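Local structure of restriction endonuclease r.bpuji (Bacillus pumilus, 2VLA) at residues K112-N117 with P251-Y256. The protein probably cuts DNA as a restriction endonuclease, the part described here being its DNA recognition domain, crystallised bound to cognate DNA. Numbering follows the deposited sequence.
Sequences KFQFPN and PEFNAY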
loop_
_atom_site.group_PDB
_atom_site.type_symbol
_atom_site.label_atom_id
_atom_site.label_comp_id
_atom_site.label_asym_id
_atom_site.label_seq_id
_atom_site.Cartn_x
_atom_site.Cartn_y
_atom_site.Cartn_z
ATOM N N LYS A 112 -2.333 -1.070 -8.089
ATOM C CA LYS A 112 -2.070 0.349 -8.285
ATOM C C LYS A 112 -1.013 0.955 -7.373
ATOM O O LYS A 112 -0.470 2.021 -7.670
ATOM C CB LYS A 112 -3.361 1.146 -8.146
ATOM C CG LYS A 112 -4.391 0.819 -9.218
ATOM C CD LYS A 112 -4.318 1.751 -10.387
ATOM C CE LYS A 112 -5.541 1.597 -11.289
ATOM N NZ LYS A 112 -6.639 2.574 -10.953
ATOM N N PHE A 113 -0.744 0.317 -6.245
ATOM C CA PHE A 113 0.165 0.873 -5.262
ATOM C C PHE A 113 1.551 1.038 -5.888
ATOM O O PHE A 113 1.977 0.206 -6.703
ATOM C CB PHE A 113 0.250 -0.032 -4.003
ATOM C CG PHE A 113 0.058 0.712 -2.675
ATOM C CD1 PHE A 113 0.980 1.616 -2.216
ATOM C CD2 PHE A 113 -1.029 0.455 -1.896
ATOM C CE1 PHE A 113 0.809 2.249 -0.991
ATOM C CE2 PHE A 113 -1.181 1.066 -0.670
ATOM C CZ PHE A 113 -0.272 1.948 -0.233
ATOM N N GLN A 114 2.280 2.039 -5.429
ATOM C CA GLN A 114 3.640 2.234 -5.817
ATOM C C GLN A 114 4.313 3.143 -4.836
ATOM O O GLN A 114 3.630 3.815 -4.022
ATOM C CB GLN A 114 3.687 2.872 -7.216
ATOM C CG GLN A 114 2.859 4.125 -7.298
ATOM C CD GLN A 114 3.124 4.908 -8.582
ATOM O OE1 GLN A 114 2.651 4.532 -9.655
ATOM N NE2 GLN A 114 3.868 6.001 -8.469
ATOM N N PHE A 115 5.647 3.199 -4.906
ATOM C CA PHE A 115 6.415 4.268 -4.280
ATOM C C PHE A 115 7.219 4.951 -5.405
ATOM O O PHE A 115 7.730 4.266 -6.293
ATOM C CB PHE A 115 7.406 3.732 -3.264
ATOM C CG PHE A 115 6.780 2.948 -2.111
ATOM C CD1 PHE A 115 5.876 3.545 -1.216
ATOM C CD2 PHE A 115 7.119 1.637 -1.916
ATOM C CE1 PHE A 115 5.359 2.812 -0.087
ATOM C CE2 PHE A 115 6.598 0.908 -0.785
ATOM C CZ PHE A 115 5.709 1.519 0.090
ATOM N N PRO A 116 7.314 6.290 -5.381
ATOM C CA PRO A 116 6.630 7.191 -4.464
ATOM C C PRO A 116 5.165 7.293 -4.790
ATOM O O PRO A 116 4.710 6.773 -5.814
ATOM C CB PRO A 116 7.333 8.570 -4.722
ATOM C CG PRO A 116 8.513 8.258 -5.606
ATOM C CD PRO A 116 8.135 7.030 -6.360
ATOM N N ASN A 117 4.415 7.965 -3.926
ATOM C CA ASN A 117 3.021 8.166 -4.153
ATOM C C ASN A 117 2.503 9.440 -3.482
ATOM O O ASN A 117 3.237 10.121 -2.738
ATOM C CB ASN A 117 2.236 6.931 -3.676
ATOM C CG ASN A 117 2.370 6.700 -2.173
ATOM O OD1 ASN A 117 2.048 7.590 -1.380
ATOM N ND2 ASN A 117 2.916 5.528 -1.781
ATOM N N PRO A 251 6.918 2.636 -12.117
ATOM C CA PRO A 251 5.622 3.083 -11.646
ATOM C C PRO A 251 4.791 3.733 -12.750
ATOM O O PRO A 251 5.315 4.507 -13.559
ATOM C CB PRO A 251 5.978 4.103 -10.585
ATOM C CG PRO A 251 7.270 3.625 -10.032
ATOM C CD PRO A 251 8.008 3.067 -11.222
ATOM N N GLU A 252 3.516 3.402 -12.797
ATOM C CA GLU A 252 2.606 3.980 -13.771
ATOM C C GLU A 252 2.474 5.495 -13.579
ATOM O O GLU A 252 2.351 6.243 -14.530
ATOM C CB GLU A 252 1.247 3.314 -13.639
ATOM C CG GLU A 252 0.260 3.673 -14.711
ATOM C CD GLU A 252 0.751 3.298 -16.094
ATOM O OE1 GLU A 252 1.326 2.196 -16.252
ATOM O OE2 GLU A 252 0.577 4.105 -17.013
ATOM N N PHE A 253 2.442 5.923 -12.335
ATOM C CA PHE A 253 2.368 7.337 -11.994
ATOM C C PHE A 253 3.778 7.890 -11.753
ATOM O O PHE A 253 4.530 7.378 -10.941
ATOM C CB PHE A 253 1.482 7.538 -10.747
ATOM C CG PHE A 253 1.356 8.959 -10.315
ATOM C CD1 PHE A 253 0.412 9.798 -10.899
ATOM C CD2 PHE A 253 2.189 9.478 -9.334
ATOM C CE1 PHE A 253 0.292 11.117 -10.495
ATOM C CE2 PHE A 253 2.076 10.796 -8.937
ATOM C CZ PHE A 253 1.128 11.619 -9.533
ATOM N N ASN A 254 4.152 8.889 -12.540
ATOM C CA ASN A 254 5.510 9.402 -12.519
ATOM C C ASN A 254 5.672 10.608 -11.592
ATOM O O ASN A 254 5.317 11.752 -11.960
ATOM C CB ASN A 254 5.934 9.782 -13.950
ATOM C CG ASN A 254 7.336 10.258 -14.020
ATOM O OD1 ASN A 254 8.055 10.272 -13.036
ATOM N ND2 ASN A 254 7.752 10.682 -15.214
ATOM N N ALA A 255 6.216 10.361 -10.392
ATOM C CA ALA A 255 6.376 11.416 -9.389
ATOM C C ALA A 255 7.491 12.389 -9.766
ATOM O O ALA A 255 7.609 13.479 -9.203
ATOM C CB ALA A 255 6.665 10.785 -8.030
ATOM N N TYR A 256 8.308 11.986 -10.711
ATOM C CA TYR A 256 9.547 12.701 -11.016
ATOM C C TYR A 256 9.345 13.823 -12.050
ATOM O O TYR A 256 10.280 14.525 -12.393
ATOM C CB TYR A 256 10.619 11.704 -11.457
ATOM C CG TYR A 256 11.100 10.849 -10.313
ATOM C CD1 TYR A 256 10.408 9.686 -9.940
ATOM C CD2 TYR A 256 12.146 11.256 -9.521
ATOM C CE1 TYR A 256 10.801 8.923 -8.855
ATOM C CE2 TYR A 256 12.547 10.505 -8.412
ATOM C CZ TYR A 256 11.858 9.325 -8.087
ATOM O OH TYR A 256 12.238 8.598 -6.987
HETATM O O HOH W 1 2.450 1.902 -10.620
#
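Two loops of the recognition domain, one following helix 102-112 and the other leading to helix 263-278, are joined where the side-chain amide of Gln114 meets the backbone of Phe253. Both polar atoms of the amide reach the same residue: Gln114 OE1 accepts from Phe253 N at 3.0 Å, in the carbonyl plane and on a lone pair, while Gln114 NE2 donates to Phe253 O at 2.9 Å in a nearly straight bond (171°). The other N-H of Gln114 NE2 turns back to Pro116 O in its own loop, also at 2.9 Å. A water 2.8 Å from Gln114 OE1 donates to it and accepts from Glu252 N. Gln114 CG sits between the backbone N and carbonyl carbon (chi1 53°), and beyond it the extended side chain carries the amide across to the 251-256 loop. Pro251 CB packs against the amide, 3.5 Å from Gln114 OE1, and the edge of the Phe253 ring faces NE2. Farther along, Pro116, preceded by a cis peptide bond, rests its CG 4.0 Å from both Ala255 CB and Tyr256 CE1; Tyr256 OH bonds to Ile133 O. With OE1 gripped by two donors and NE2 by two acceptors, the buried amide is fixed in rotation and its polar groups are satisfied.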